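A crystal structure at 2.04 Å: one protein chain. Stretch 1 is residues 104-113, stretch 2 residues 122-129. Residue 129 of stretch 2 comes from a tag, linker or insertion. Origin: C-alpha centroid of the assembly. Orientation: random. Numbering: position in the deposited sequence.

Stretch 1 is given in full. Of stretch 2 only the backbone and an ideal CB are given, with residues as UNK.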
# COMPACT_ATOMS: atom_id res chain seq x y z
N GLN A 104 -17.80 10.46 -2.44
CA GLN A 104 -18.10 11.01 -3.75
C GLN A 104 -18.60 9.96 -4.73
O GLN A 104 -18.04 8.87 -4.84
CB GLN A 104 -16.86 11.71 -4.31
CG GLN A 104 -17.02 12.20 -5.73
CD GLN A 104 -15.83 13.01 -6.18
OE1 GLN A 104 -14.69 12.72 -5.79
NE2 GLN A 104 -16.07 14.03 -7.00
N GLU A 105 -19.69 10.29 -5.43
CA GLU A 105 -20.25 9.39 -6.42
C GLU A 105 -19.56 9.64 -7.75
O GLU A 105 -19.56 10.75 -8.26
CB GLU A 105 -21.76 9.59 -6.57
CG GLU A 105 -22.37 8.74 -7.67
CD GLU A 105 -23.88 8.83 -7.73
OE1 GLU A 105 -24.44 9.84 -7.27
OE2 GLU A 105 -24.51 7.88 -8.25
N LEU A 106 -18.97 8.58 -8.30
CA LEU A 106 -18.27 8.66 -9.57
C LEU A 106 -18.87 7.67 -10.55
O LEU A 106 -19.69 6.83 -10.18
CB LEU A 106 -16.78 8.38 -9.34
CG LEU A 106 -16.07 9.49 -8.54
CD1 LEU A 106 -14.65 9.05 -8.18
CD2 LEU A 106 -16.04 10.77 -9.36
N PRO A 107 -18.48 7.75 -11.82
CA PRO A 107 -19.01 6.84 -12.84
C PRO A 107 -18.89 5.35 -12.51
O PRO A 107 -19.83 4.59 -12.71
CB PRO A 107 -18.22 7.23 -14.09
CG PRO A 107 -18.00 8.71 -13.89
CD PRO A 107 -17.58 8.74 -12.44
N PHE A 108 -17.75 4.95 -11.98
CA PHE A 108 -17.53 3.54 -11.68
C PHE A 108 -17.64 3.12 -10.23
O PHE A 108 -17.33 1.99 -9.89
CB PHE A 108 -16.18 3.13 -12.26
CG PHE A 108 -16.15 3.15 -13.77
CD1 PHE A 108 -16.90 2.22 -14.49
CD2 PHE A 108 -15.43 4.12 -14.45
CE1 PHE A 108 -16.92 2.27 -15.89
CE2 PHE A 108 -15.45 4.17 -15.85
CZ PHE A 108 -16.20 3.25 -16.56
N GLY A 109 -18.09 4.04 -9.38
CA GLY A 109 -18.24 3.71 -7.97
C GLY A 109 -18.26 4.92 -7.06
O GLY A 109 -18.37 6.05 -7.54
N TRP A 110 -18.16 4.68 -5.76
CA TRP A 110 -18.15 5.73 -4.75
C TRP A 110 -16.80 5.65 -4.03
O TRP A 110 -16.30 4.56 -3.75
CB TRP A 110 -19.27 5.51 -3.73
CG TRP A 110 -20.65 5.70 -4.29
CD1 TRP A 110 -21.44 6.80 -4.16
CD2 TRP A 110 -21.38 4.76 -5.08
NE1 TRP A 110 -22.62 6.62 -4.83
CE2 TRP A 110 -22.62 5.37 -5.41
CE3 TRP A 110 -21.12 3.47 -5.56
CZ2 TRP A 110 -23.59 4.74 -6.19
CZ3 TRP A 110 -22.09 2.83 -6.33
CH2 TRP A 110 -23.31 3.47 -6.64
N ILE A 111 -16.22 6.81 -3.74
CA ILE A 111 -14.94 6.84 -3.05
C ILE A 111 -14.98 7.78 -1.86
O ILE A 111 -15.56 8.87 -1.93
CB ILE A 111 -13.80 7.29 -3.99
CG1 ILE A 111 -13.64 6.31 -5.15
CG2 ILE A 111 -12.48 7.38 -3.22
CD1 ILE A 111 -12.63 6.74 -6.18
N LEU A 112 -14.39 7.34 -0.76
CA LEU A 112 -14.30 8.15 0.45
C LEU A 112 -12.81 8.34 0.66
O LEU A 112 -12.08 7.38 0.90
CB LEU A 112 -14.92 7.40 1.63
CG LEU A 112 -14.80 8.03 3.02
CD1 LEU A 112 -15.30 9.46 2.99
CD2 LEU A 112 -15.58 7.19 4.02
N ALA A 113 -12.33 9.58 0.53
CA ALA A 113 -10.91 9.85 0.70
C ALA A 113 -10.66 10.42 2.09
O ALA A 113 -11.33 11.36 2.52
CB ALA A 113 -10.43 10.83 -0.38
N UNK A 122 -5.44 7.67 2.36
CA UNK A 122 -6.20 6.43 2.28
C UNK A 122 -7.54 6.67 1.56
O UNK A 122 -8.02 7.80 1.47
CB UNK A 122 -6.44 5.86 3.68
N UNK A 123 -8.13 5.58 1.07
CA UNK A 123 -9.41 5.63 0.38
C UNK A 123 -10.22 4.37 0.65
O UNK A 123 -9.65 3.30 0.93
CB UNK A 123 -9.20 5.81 -1.12
N UNK A 124 -11.53 4.50 0.57
CA UNK A 124 -12.46 3.38 0.72
C UNK A 124 -13.25 3.45 -0.58
O UNK A 124 -13.78 4.51 -0.93
CB UNK A 124 -13.34 3.47 1.97
N UNK A 125 -13.35 2.32 -1.26
CA UNK A 125 -14.00 2.25 -2.56
C UNK A 125 -15.14 1.23 -2.68
O UNK A 125 -15.01 0.10 -2.23
CB UNK A 125 -12.94 1.93 -3.62
N UNK A 126 -16.23 1.65 -3.31
CA UNK A 126 -17.40 0.80 -3.55
C UNK A 126 -17.68 0.79 -5.05
O UNK A 126 -17.83 1.84 -5.67
CB UNK A 126 -18.62 1.29 -2.77
N UNK A 127 -17.75 -0.41 -5.63
CA UNK A 127 -17.99 -0.52 -7.06
C UNK A 127 -19.43 -0.28 -7.48
O UNK A 127 -20.35 -0.42 -6.68
CB UNK A 127 -17.56 -1.91 -7.54
N UNK A 128 -19.63 0.07 -8.74
CA UNK A 128 -20.97 0.34 -9.25
C UNK A 128 -21.46 -0.71 -10.24
O UNK A 128 -22.50 -1.34 -10.03
CB UNK A 128 -21.00 1.72 -9.92
N UNK A 129 -20.71 -0.89 -11.32
CA UNK A 129 -21.07 -1.85 -12.37
C UNK A 129 -21.23 -3.26 -11.84
O UNK A 129 -20.34 -3.77 -11.16
CB UNK A 129 -20.01 -1.84 -13.48

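The frame is set by backbone pairing. Strand 109-113 runs antiparallel to strand 122-127 at 170°, and side chains of stretch 1 alternate between a face carrying Trp 110 and Leu 112 and one carrying Ile 111 and Ala 113.

At position 122 the CB points sideways and finds nothing of stretch 1 within 5.5 Å, so the visible atoms hardly constrain the choice. The residue is Leu 122, whose end leads away from stretch 1.

Position 123 pairs with Ala 113, CA to CA 4.5 Å, and its CB lies 4.2 Å from Ile 111 CG2. The methyl of Ala 113 leaves room, and no charge is offered, so an apolar chain or a long polar one with an aliphatic stem would suit. It is Glu 123; its CD lies 3.9 Å from Ile 111 CG2.

Position 124 faces Leu 112 in a hydrogen-bonded pair. Its N donates to Leu 112 O (3.0 Å), and its O accepts from Leu 112 N (2.9 Å); these bonds require no particular side chain. The CB joins the Trp 110 and Leu 112 face, where small or medium apolar residues are compatible. Ala 124 places its CB 4.1 Å from Leu 112 CB.

Position 125 shares a face with Ile 111, its CB 4.7 Å from Ile 111 CG1. Close by, Gly 109 has no side chain, leaving space that a flexible apolar chain could enter. Met 125, present as selenomethionine, does so: SE packs 3.7 Å from Ile 111 CG1, and CE reaches 3.3 Å from Gly 109 CA and 3.2 Å from Trp 110 O. An ideal CB on Gly 109 would lie 2.0 Å from that CE, a clash, although the backbone angles of Gly 109 already call for glycine.

Position 126 forms the second hydrogen-bonded pair: its N donates to Trp 110 O, and Trp 110 N donates to its O, both at 2.9 Å. Its CB lies on the indole's face of the sheet, so a branched aliphatic or an aromatic could pack there. Leu 126 sets CD2 3.8 Å from Trp 110 CE3.

An ideal CB at position 127 would point away and lie 4.6 Å from Phe 108 O, and phi/psi of -76/158 demand nothing special; many residues would be allowed. It is Gly 127.

Position 128 points toward stretch 1, its CB 3.9 Å from Trp 110 CZ3. Carbonyls of Leu 106 and Pro 107 and the carboxylate of Glu 105 lie farther out, favouring a long cation, lysine or arginine. Arg 128 extends with chi1 to chi3 all t; NH1 forms a salt bridge with Glu 105 OE2 (3.0 Å, 169°) and lies 3.5 Å from Trp 110 CZ2. Water 1 bridges NH2 and Glu 105 OE2, while water 2 links NH1 to Leu 106 O. The backbone adds a weak bond, Arg 128 N to Phe 108 O, 3.2 Å.

The CB of position 129 points sideways and lies 5.2 Å from Phe 108 CD1, leaving the choice open. Glu 129 comes from an expression tag.

Stretch 2, residues 122-129: LEAMLGRE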
# COMPACT_ATOMS: atom_id res chain seq x y z
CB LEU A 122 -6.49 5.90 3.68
CG LEU A 122 -5.29 5.70 4.60
CD1 LEU A 122 -5.78 5.30 6.00
CD2 LEU A 122 -4.37 4.62 4.00
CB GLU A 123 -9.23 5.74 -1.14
CG GLU A 123 -8.46 6.94 -1.65
CD GLU A 123 -8.55 7.07 -3.17
OE1 GLU A 123 -8.62 6.02 -3.85
OE2 GLU A 123 -8.53 8.21 -3.67
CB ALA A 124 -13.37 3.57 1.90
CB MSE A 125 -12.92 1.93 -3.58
CG MSE A 125 -13.40 1.33 -4.88
SE MSE A 125 -13.57 2.72 -6.23
CE MSE A 125 -15.50 2.94 -6.37
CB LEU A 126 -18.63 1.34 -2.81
CG LEU A 126 -19.94 0.56 -3.00
CD1 LEU A 126 -19.82 -0.81 -2.30
CD2 LEU A 126 -21.11 1.36 -2.42
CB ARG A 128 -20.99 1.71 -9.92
CG ARG A 128 -22.37 2.19 -10.33
CD ARG A 128 -22.28 3.44 -11.19
NE ARG A 128 -23.59 4.06 -11.37
CZ ARG A 128 -24.06 5.04 -10.61
NH1 ARG A 128 -23.34 5.53 -9.62
NH2 ARG A 128 -25.27 5.52 -10.83
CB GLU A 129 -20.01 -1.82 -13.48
CG GLU A 129 -20.28 -2.72 -14.70
CD GLU A 129 -21.56 -2.37 -15.45
OE1 GLU A 129 -21.86 -1.16 -15.61
OE2 GLU A 129 -22.27 -3.30 -15.91
O HOH W 1 -26.78 6.92 -8.93
O HOH W 2 -21.09 5.46 -8.44
O HOH W 3 -18.04 0.05 -11.69
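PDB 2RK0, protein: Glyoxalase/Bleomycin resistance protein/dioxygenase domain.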